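PDB 1Z85: ribosomal RNA small subunit methyltransferase E from Thermotoga maritima, which probably methylates N3 of a specific uridine of 16S rRNA in the assembled 30S ribosomal subunit, taking the methyl group from S-adenosyl-L-methionine. Local coordinates for residues B[29-34]-B[135-140]; B[48-53]-B[143-148]; B[88-93]-B[183-188]. All blocks are in the same frame, centred on the assembly; numbering follows the deposited sequence.

Contact 1: residues B[29-34]-B[135-140]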
loop_
_atom_site.group_PDB
_atom_site.type_symbol
_atom_site.label_atom_id
_atom_site.label_comp_id
_atom_site.label_asym_id
_atom_site.label_seq_id
_atom_site.Cartn_x
_atom_site.Cartn_y
_atom_site.Cartn_z
ATOM N N ASP B 29 25.277 -18.521 1.753
ATOM C CA ASP B 29 26.087 -17.598 2.546
ATOM C C ASP B 29 25.647 -17.519 4.019
ATOM O O ASP B 29 24.746 -18.258 4.460
ATOM C CB ASP B 29 26.140 -16.212 1.881
ATOM C CG ASP B 29 24.800 -15.468 1.899
ATOM O OD1 ASP B 29 23.797 -15.987 2.431
ATOM O OD2 ASP B 29 24.767 -14.330 1.383
ATOM N N GLU B 30 26.301 -16.646 4.787
ATOM C CA GLU B 30 26.080 -16.612 6.242
ATOM C C GLU B 30 24.662 -16.223 6.580
ATOM O O GLU B 30 24.069 -16.748 7.507
ATOM C CB GLU B 30 27.024 -15.636 6.926
ATOM C CG GLU B 30 26.755 -15.500 8.424
ATOM C CD GLU B 30 27.882 -14.842 9.174
ATOM O OE1 GLU B 30 28.938 -14.529 8.556
ATOM O OE2 GLU B 30 27.701 -14.633 10.397
ATOM N N ARG B 31 24.137 -15.282 5.810
ATOM C CA ARG B 31 22.794 -14.789 5.987
ATOM C C ARG B 31 21.785 -15.915 5.903
ATOM O O ARG B 31 20.921 -16.013 6.760
ATOM C CB ARG B 31 22.519 -13.717 4.941
ATOM C CG ARG B 31 21.062 -13.357 4.771
ATOM C CD ARG B 31 20.933 -12.103 3.940
ATOM N NE ARG B 31 21.418 -10.991 4.722
ATOM C CZ ARG B 31 20.660 -10.177 5.458
ATOM N NH1 ARG B 31 19.326 -10.287 5.502
ATOM N NH2 ARG B 31 21.258 -9.203 6.128
ATOM N N GLU B 32 21.908 -16.776 4.894
ATOM C CA GLU B 32 20.969 -17.900 4.734
ATOM C C GLU B 32 21.121 -18.931 5.831
ATOM O O GLU B 32 20.117 -19.452 6.313
ATOM C CB GLU B 32 21.118 -18.629 3.388
ATOM C CG GLU B 32 20.715 -17.855 2.166
ATOM C CD GLU B 32 19.297 -17.267 2.232
ATOM O OE1 GLU B 32 18.308 -18.037 2.112
ATOM O OE2 GLU B 32 19.192 -16.028 2.395
ATOM N N ALA B 33 22.354 -19.251 6.211
ATOM C CA ALA B 33 22.558 -20.242 7.264
ATOM C C ALA B 33 21.894 -19.821 8.576
ATOM O O ALA B 33 21.402 -20.677 9.314
ATOM C CB ALA B 33 24.042 -20.523 7.482
ATOM N N HIS B 34 21.904 -18.526 8.885
ATOM C CA HIS B 34 21.214 -18.027 10.072
ATOM C C HIS B 34 19.708 -18.227 9.963
ATOM O O HIS B 34 19.059 -18.536 10.947
ATOM C CB HIS B 34 21.510 -16.541 10.313
ATOM C CG HIS B 34 20.809 -15.975 11.516
ATOM N ND1 HIS B 34 19.741 -15.103 11.417
ATOM C CD2 HIS B 34 21.003 -16.180 12.840
ATOM C CE1 HIS B 34 19.322 -14.782 12.627
ATOM N NE2 HIS B 34 20.071 -15.420 13.508
ATOM N N VAL B 135 16.088 -7.007 -2.141
ATOM C CA VAL B 135 15.512 -7.804 -3.241
ATOM C C VAL B 135 15.454 -9.312 -2.941
ATOM O O VAL B 135 14.426 -9.973 -3.092
ATOM C CB VAL B 135 16.330 -7.583 -4.538
ATOM C CG1 VAL B 135 15.993 -8.649 -5.573
ATOM C CG2 VAL B 135 16.084 -6.163 -5.053
ATOM N N ARG B 136 16.566 -9.854 -2.502
ATOM C CA ARG B 136 16.607 -11.258 -2.137
ATOM C C ARG B 136 15.532 -11.568 -1.090
ATOM O O ARG B 136 14.778 -12.490 -1.232
ATOM C CB ARG B 136 17.990 -11.594 -1.600
ATOM C CG ARG B 136 18.143 -13.036 -1.225
ATOM C CD ARG B 136 19.007 -13.222 -0.003
ATOM N NE ARG B 136 20.377 -12.875 -0.324
ATOM C CZ ARG B 136 21.457 -13.421 0.226
ATOM N NH1 ARG B 136 21.375 -14.377 1.160
ATOM N NH2 ARG B 136 22.644 -13.001 -0.188
ATOM N N GLU B 137 15.494 -10.819 -0.001
ATOM C CA GLU B 137 14.618 -11.201 1.106
ATOM C C GLU B 137 13.173 -11.077 0.665
ATOM O O GLU B 137 12.383 -11.942 0.955
ATOM C CB GLU B 137 14.897 -10.373 2.381
ATOM C CG GLU B 137 16.309 -10.650 3.036
ATOM C CD GLU B 137 16.526 -12.105 3.549
ATOM O OE1 GLU B 137 15.629 -12.965 3.432
ATOM O OE2 GLU B 137 17.609 -12.403 4.076
ATOM N N ALA B 138 12.847 -10.023 -0.072
ATOM C CA ALA B 138 11.486 -9.859 -0.640
ATOM C C ALA B 138 11.089 -10.972 -1.605
ATOM O O ALA B 138 9.992 -11.540 -1.516
ATOM C CB ALA B 138 11.356 -8.507 -1.340
ATOM N N ALA B 139 11.959 -11.283 -2.541
ATOM C CA ALA B 139 11.719 -12.371 -3.476
ATOM C C ALA B 139 11.516 -13.701 -2.761
ATOM O O ALA B 139 10.645 -14.467 -3.137
ATOM C CB ALA B 139 12.899 -12.447 -4.456
ATOM N N LYS B 140 12.309 -13.999 -1.728
ATOM C CA LYS B 140 12.144 -15.285 -1.015
ATOM C C LYS B 140 10.752 -15.326 -0.406
ATOM O O LYS B 140 10.099 -16.354 -0.441
ATOM C CB LYS B 140 13.199 -15.508 0.083
ATOM C CG LYS B 140 14.576 -15.921 -0.421
ATOM C CD LYS B 140 15.697 -15.538 0.583
ATOM C CE LYS B 140 15.397 -16.012 2.021
ATOM N NZ LYS B 140 16.538 -15.768 2.955
#
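The guanidinium of Arg136 has the CD methylene of Arg31 over one face, 3.6 Å from Arg136 NH1 and offset toward the rim, while two carboxylates meet it at the edge. Asp29 comes tip to tip and is gripped end-on: Arg136 NH1 donates to the syn lone pair of Asp29 OD1, and Arg136 NH2 reaches Asp29 OD2 at 3.0 Å, the two planes only 24° apart. Arg136 NH1 also donates to Glu32 OE2, 3.0 Å away and approached from above the carboxylate plane. That oxygen is shared, since Lys140 NZ lies 2.7 Å from Glu32 OE2 on its syn side. The Arg31 guanidinium stands nearly upright to that of Arg136, its chain bent at chi3 (-70°) so that NH1 points in plane at the anti lone pair of Glu137 OE2, 3.1 Å away. Lys140 NZ closes the network through Glu137 OE1, and probably offsets the repulsion between the two glutamates. Asp29 is also the N-cap of its helix, OD1 accepting from Glu32 N. The salt bridges thus link two helices whose segment axes approach to 12.9 Å, helix 30-38 of the PUA region and helix 128-142 of the methyltransferase region, beside strand 16-22, whose Tyr18 touches Arg136 and Lys140.

Contact 2: residues B[48-53]-B[143-148]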
loop_
_atom_site.group_PDB
_atom_site.type_symbol
_atom_site.label_atom_id
_atom_site.label_comp_id
_atom_site.label_asym_id
_atom_site.label_seq_id
_atom_site.Cartn_x
_atom_site.Cartn_y
_atom_site.Cartn_z
ATOM N N GLU B 48 14.003 -26.336 -0.468
ATOM C CA GLU B 48 13.902 -25.718 -1.756
ATOM C C GLU B 48 14.690 -24.407 -1.751
ATOM O O GLU B 48 14.518 -23.569 -0.848
ATOM C CB GLU B 48 12.449 -25.429 -2.101
ATOM C CG GLU B 48 12.283 -25.039 -3.577
ATOM C CD GLU B 48 10.913 -24.468 -3.948
ATOM O OE1 GLU B 48 9.995 -24.404 -3.098
ATOM O OE2 GLU B 48 10.770 -24.078 -5.123
ATOM N N ALA B 49 15.550 -24.251 -2.757
ATOM C CA ALA B 49 16.270 -23.004 -2.999
ATOM C C ALA B 49 16.006 -22.492 -4.395
ATOM O O ALA B 49 15.530 -23.240 -5.246
ATOM C CB ALA B 49 17.766 -23.196 -2.799
ATOM N N THR B 50 16.274 -21.202 -4.592
ATOM C CA THR B 50 16.365 -20.613 -5.917
ATOM C C THR B 50 17.708 -19.949 -6.091
ATOM O O THR B 50 18.328 -19.531 -5.118
ATOM C CB THR B 50 15.268 -19.571 -6.178
ATOM O OG1 THR B 50 15.431 -19.009 -7.496
ATOM C CG2 THR B 50 15.299 -18.482 -5.135
ATOM N N ASP B 51 18.158 -19.841 -7.337
ATOM C CA ASP B 51 19.366 -19.074 -7.621
ATOM C C ASP B 51 19.051 -17.612 -7.953
ATOM O O ASP B 51 19.947 -16.854 -8.183
ATOM C CB ASP B 51 20.188 -19.722 -8.742
ATOM C CG ASP B 51 19.403 -19.937 -10.000
ATOM O OD1 ASP B 51 18.221 -19.547 -10.019
ATOM O OD2 ASP B 51 19.958 -20.530 -10.949
ATOM N N GLY B 52 17.772 -17.239 -8.000
ATOM C CA GLY B 52 17.390 -15.912 -8.471
ATOM C C GLY B 52 17.447 -15.676 -9.970
ATOM O O GLY B 52 17.250 -14.543 -10.428
ATOM N N ASN B 53 17.717 -16.712 -10.761
ATOM C CA ASN B 53 17.634 -16.593 -12.229
ATOM C C ASN B 53 16.550 -17.471 -12.817
ATOM O O ASN B 53 16.605 -17.844 -13.980
ATOM C CB ASN B 53 18.969 -16.895 -12.891
ATOM C CG ASN B 53 20.113 -16.199 -12.208
ATOM O OD1 ASN B 53 21.103 -16.842 -11.849
ATOM N ND2 ASN B 53 19.981 -14.877 -11.992
ATOM N N LYS B 143 8.085 -15.671 -3.341
ATOM C CA LYS B 143 8.414 -16.839 -4.142
ATOM C C LYS B 143 8.616 -16.440 -5.590
ATOM O O LYS B 143 8.010 -16.978 -6.519
ATOM C CB LYS B 143 7.356 -17.925 -3.973
ATOM C CG LYS B 143 7.000 -18.245 -2.511
ATOM C CD LYS B 143 8.085 -19.011 -1.749
ATOM C CE LYS B 143 7.493 -19.910 -0.573
ATOM N NZ LYS B 143 7.774 -19.379 0.833
ATOM N N ARG B 144 9.498 -15.468 -5.766
ATOM C CA ARG B 144 9.835 -14.962 -7.081
ATOM C C ARG B 144 11.217 -15.481 -7.481
ATOM O O ARG B 144 12.222 -15.054 -6.923
ATOM C CB ARG B 144 9.740 -13.452 -7.052
ATOM C CG ARG B 144 10.164 -12.844 -8.311
ATOM C CD ARG B 144 9.632 -11.470 -8.496
ATOM N NE ARG B 144 10.233 -10.991 -9.736
ATOM C CZ ARG B 144 10.295 -9.728 -10.141
ATOM N NH1 ARG B 144 9.784 -8.724 -9.416
ATOM N NH2 ARG B 144 10.883 -9.490 -11.300
ATOM N N TYR B 145 11.252 -16.402 -8.456
ATOM C CA TYR B 145 12.430 -17.182 -8.790
ATOM C C TYR B 145 13.427 -16.425 -9.654
ATOM O O TYR B 145 14.641 -16.722 -9.623
ATOM C CB TYR B 145 12.027 -18.503 -9.472
ATOM C CG TYR B 145 11.291 -19.396 -8.523
ATOM C CD1 TYR B 145 9.924 -19.258 -8.329
ATOM C CD2 TYR B 145 11.961 -20.358 -7.791
ATOM C CE1 TYR B 145 9.230 -20.080 -7.437
ATOM C CE2 TYR B 145 11.285 -21.185 -6.898
ATOM C CZ TYR B 145 9.922 -21.036 -6.725
ATOM O OH TYR B 145 9.253 -21.823 -5.832
ATOM N N LEU B 146 12.915 -15.474 -10.433
ATOM C CA LEU B 146 13.757 -14.623 -11.261
ATOM C C LEU B 146 13.721 -13.241 -10.641
ATOM O O LEU B 146 12.711 -12.579 -10.671
ATOM C CB LEU B 146 13.271 -14.614 -12.726
ATOM C CG LEU B 146 14.039 -13.663 -13.671
ATOM C CD1 LEU B 146 15.510 -14.053 -13.883
ATOM C CD2 LEU B 146 13.371 -13.544 -15.020
ATOM N N PHE B 147 14.830 -12.824 -10.044
ATOM C CA PHE B 147 14.861 -11.592 -9.240
ATOM C C PHE B 147 14.964 -10.428 -10.228
ATOM O O PHE B 147 15.590 -10.608 -11.274
ATOM C CB PHE B 147 16.115 -11.592 -8.315
ATOM C CG PHE B 147 16.090 -12.609 -7.164
ATOM C CD1 PHE B 147 15.039 -13.485 -6.970
ATOM C CD2 PHE B 147 17.159 -12.687 -6.296
ATOM C CE1 PHE B 147 15.053 -14.421 -5.929
ATOM C CE2 PHE B 147 17.180 -13.620 -5.235
ATOM C CZ PHE B 147 16.131 -14.467 -5.054
ATOM N N PRO B 148 14.418 -9.222 -9.890
ATOM C CA PRO B 148 14.767 -8.048 -10.671
ATOM C C PRO B 148 16.263 -7.742 -10.581
ATOM O O PRO B 148 16.898 -8.006 -9.557
ATOM C CB PRO B 148 13.964 -6.907 -10.016
ATOM C CG PRO B 148 13.688 -7.376 -8.639
ATOM C CD PRO B 148 13.535 -8.867 -8.773
HETATM O O HOH W 1 17.765 -12.050 -11.747
#
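Gly52 sets its CA over the face of the Phe147 ring, 3.6 Å from the centroid and only 6° off the normal, a CH-pi contact almost exactly over the centre. A side chain at this position would collide with the ring, and the backbone here has positive phi (76°). From the same glycine, the carbonyl O accepts from Phe147 N at 3.0 Å in a nearly straight bond (175°), although the donor stands above the carbonyl plane. Water 1 donates both to Gly52 O and to Phe147 O, so the glycine oxygen is held twice. Tyr145 covers the strand end of the contact. Its hydroxyl donates to Glu48 OE2 at 2.8 Å, the extended glutamate crossing the tyrosine at about a right angle and bringing OE2 to the ring edge; Ser56 OG is a second partner of that oxygen. Between the two aromatic residues, Thr50 turns its CG2 tip to tip with Phe147 CZ, while CB packs 3.8 Å from Tyr145 CD2. Leu146 CD1 lies against Asn53 CA at 3.7 Å, where a single beta bridge joins the two backbones.

The next layer fixes the turn itself. Thr50 OG1, anti to its backbone N, accepts from Gly52 N in an ST turn and also bonds to Phe55 O; Asp51 OD1 accepts from Asn53 N in an Asx turn. On the opposing loop, Glu80 receives the backbone N-H groups of Tyr145 and Leu146. The loop between helix 128-142 and strand 149-152 is thereby fastened to the end of strand 46-50 in the PUA region, with Phe147 set between Gly52 and Val135 and Ala139 of helix 128-142, and Leu16 of strand 16-22 against Tyr145.

Contact 3: residues B[88-93]-B[183-188]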
loop_
_atom_site.group_PDB
_atom_site.type_symbol
_atom_site.label_atom_id
_atom_site.label_comp_id
_atom_site.label_asym_id
_atom_site.label_seq_id
_atom_site.Cartn_x
_atom_site.Cartn_y
_atom_site.Cartn_z
ATOM N N SER B 88 10.429 -1.471 -16.105
ATOM C CA SER B 88 11.571 -0.872 -15.401
ATOM C C SER B 88 11.046 0.253 -14.489
ATOM O O SER B 88 10.086 0.931 -14.839
ATOM C CB SER B 88 12.610 -0.329 -16.402
ATOM O OG SER B 88 13.036 -1.362 -17.277
ATOM N N VAL B 89 11.671 0.419 -13.323
ATOM C CA VAL B 89 11.345 1.507 -12.424
ATOM C C VAL B 89 12.626 2.237 -12.036
ATOM O O VAL B 89 13.619 1.617 -11.679
ATOM C CB VAL B 89 10.615 0.967 -11.168
ATOM C CG1 VAL B 89 10.287 2.053 -10.217
ATOM C CG2 VAL B 89 9.259 0.251 -11.560
ATOM N N VAL B 90 12.586 3.563 -12.076
ATOM C CA VAL B 90 13.658 4.397 -11.515
ATOM C C VAL B 90 13.263 4.753 -10.099
ATOM O O VAL B 90 12.224 5.413 -9.895
ATOM C CB VAL B 90 13.851 5.673 -12.289
ATOM C CG1 VAL B 90 14.891 6.535 -11.630
ATOM C CG2 VAL B 90 14.239 5.333 -13.720
ATOM N N VAL B 91 14.032 4.203 -9.147
ATOM C CA VAL B 91 13.887 4.421 -7.700
ATOM C C VAL B 91 14.854 5.528 -7.251
ATOM O O VAL B 91 16.064 5.487 -7.539
ATOM C CB VAL B 91 14.148 3.121 -6.941
ATOM C CG1 VAL B 91 14.179 3.320 -5.382
ATOM C CG2 VAL B 91 13.087 2.056 -7.344
ATOM N N PRO B 92 14.315 6.576 -6.605
ATOM C CA PRO B 92 15.173 7.620 -6.094
ATOM C C PRO B 92 16.024 7.112 -4.928
ATOM O O PRO B 92 15.517 6.372 -4.067
ATOM C CB PRO B 92 14.196 8.705 -5.634
ATOM C CG PRO B 92 12.899 7.979 -5.382
ATOM C CD PRO B 92 12.882 6.819 -6.336
ATOM N N ILE B 93 17.305 7.486 -4.947
ATOM C CA ILE B 93 18.231 7.279 -3.854
ATOM C C ILE B 93 17.936 8.350 -2.804
ATOM O O ILE B 93 18.248 9.513 -2.992
ATOM C CB ILE B 93 19.686 7.347 -4.308
ATOM C CG1 ILE B 93 19.998 6.174 -5.244
ATOM C CG2 ILE B 93 20.603 7.302 -3.134
ATOM C CD1 ILE B 93 21.325 6.329 -6.024
ATOM N N THR B 183 9.105 2.317 -18.699
ATOM C CA THR B 183 9.838 2.793 -17.536
ATOM C C THR B 183 8.971 3.722 -16.695
ATOM O O THR B 183 8.399 4.668 -17.233
ATOM C CB THR B 183 11.118 3.559 -17.994
ATOM O OG1 THR B 183 11.896 2.674 -18.785
ATOM C CG2 THR B 183 11.957 4.009 -16.835
ATOM N N VAL B 184 8.827 3.416 -15.394
ATOM C CA VAL B 184 8.187 4.315 -14.451
ATOM C C VAL B 184 9.264 5.000 -13.622
ATOM O O VAL B 184 10.117 4.332 -13.081
ATOM C CB VAL B 184 7.281 3.556 -13.452
ATOM C CG1 VAL B 184 6.485 4.535 -12.633
ATOM C CG2 VAL B 184 6.341 2.559 -14.183
ATOM N N VAL B 185 9.194 6.324 -13.538
ATOM C CA VAL B 185 10.160 7.177 -12.841
ATOM C C VAL B 185 9.442 7.660 -11.595
ATOM O O VAL B 185 8.565 8.504 -11.684
ATOM C CB VAL B 185 10.574 8.411 -13.730
ATOM C CG1 VAL B 185 11.487 9.397 -13.005
ATOM C CG2 VAL B 185 11.251 7.965 -14.978
ATOM N N VAL B 186 9.733 7.047 -10.439
ATOM C CA VAL B 186 9.234 7.555 -9.153
ATOM C C VAL B 186 10.034 8.819 -8.705
ATOM O O VAL B 186 11.249 8.799 -8.554
ATOM C CB VAL B 186 9.356 6.472 -8.067
ATOM C CG1 VAL B 186 8.873 7.007 -6.725
ATOM C CG2 VAL B 186 8.589 5.187 -8.484
ATOM N N GLY B 187 9.342 9.894 -8.427
ATOM C CA GLY B 187 10.005 11.145 -8.075
ATOM C C GLY B 187 10.614 11.187 -6.685
ATOM O O GLY B 187 10.222 10.418 -5.776
ATOM N N PRO B 188 11.585 12.092 -6.495
ATOM C CA PRO B 188 12.249 12.212 -5.207
ATOM C C PRO B 188 11.405 12.917 -4.122
ATOM O O PRO B 188 10.482 13.672 -4.414
ATOM C CB PRO B 188 13.496 13.021 -5.543
ATOM C CG PRO B 188 13.071 13.903 -6.652
ATOM C CD PRO B 188 12.086 13.076 -7.463
#
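Val90, Pro92 and Val186 lose the most surface where these two neighbouring parallel strands run side by side. Val90 sits in the middle and uses both its backbone polar atoms across the gap: its N donates to Val184 O at 2.8 Å, and its O accepts from Val186 N at 3.0 Å; in both bonds the donor lies nearly along the C=O axis of its acceptor. A third bond, Val184 N to Ser88 O, precedes them, and Ser88 bonds on to Ile182. With CG1 anti to the backbone N, Val90 leaves CG2 to meet the other strand, 4.1 Å from Thr183 CG2 and 4.2 Å from Val185 CG2; Val90 and Val185 are bridge partners whose side chains lie alongside, pointing the same way. On the reverse face Val89 CG1 reaches diagonally to Val186 CG2, 4.0 Å away.

Val186 then turns to Pro92. The proline ring comes obliquely across it, CD 3.9 Å from Val186 CB, and the same CD lies 3.4 Å from Val186 O, while CG leans toward Gly187 O. Pro92 CB reaches on to Pro188, and Phe119 touches both prolines. An alanine at Pro92 would lack CG and CD, and so would probably loosen the packing on Val186 and Gly187 and against Leu102 of helix 96-108.

Strands 87-92 and 182-186 are central in the parallel sheet, flanked by strands 113-117 and 161-165. Proline lacks an N-H, so Pro92 cannot donate the next bond of the ladder, and beyond Val186 N to Val90 O the segments meet through its ring. Backbone bonding with branched aliphatic side chains on both faces therefore makes this a mainly hydrophobic, buried centre of the SPOUT alpha/beta knot domain.

How the contacts relate
Contacts 1 and 2 lie side by side, centres about 11 Å apart, and together join the N-terminal PUA region to the methyltransferase region. Contact 1 uses helix 128-142 and contact 2 the loop directly after it: Phe147 of contact 2 packs on Arg136 of contact 1, and Ala139 O probably accepts from Arg144 N. Contact 3, inside the parallel sheet, is about 25 Å from contact 1 and 23 Å from contact 2, centre to centre, across the middle of the chain. The first segments come in the order 29-34, 48-53, 88-93, and the partners follow in the same order, so all three pairs interleave. The interface between regions and the core of the knot domain are thus separate sites in one chain.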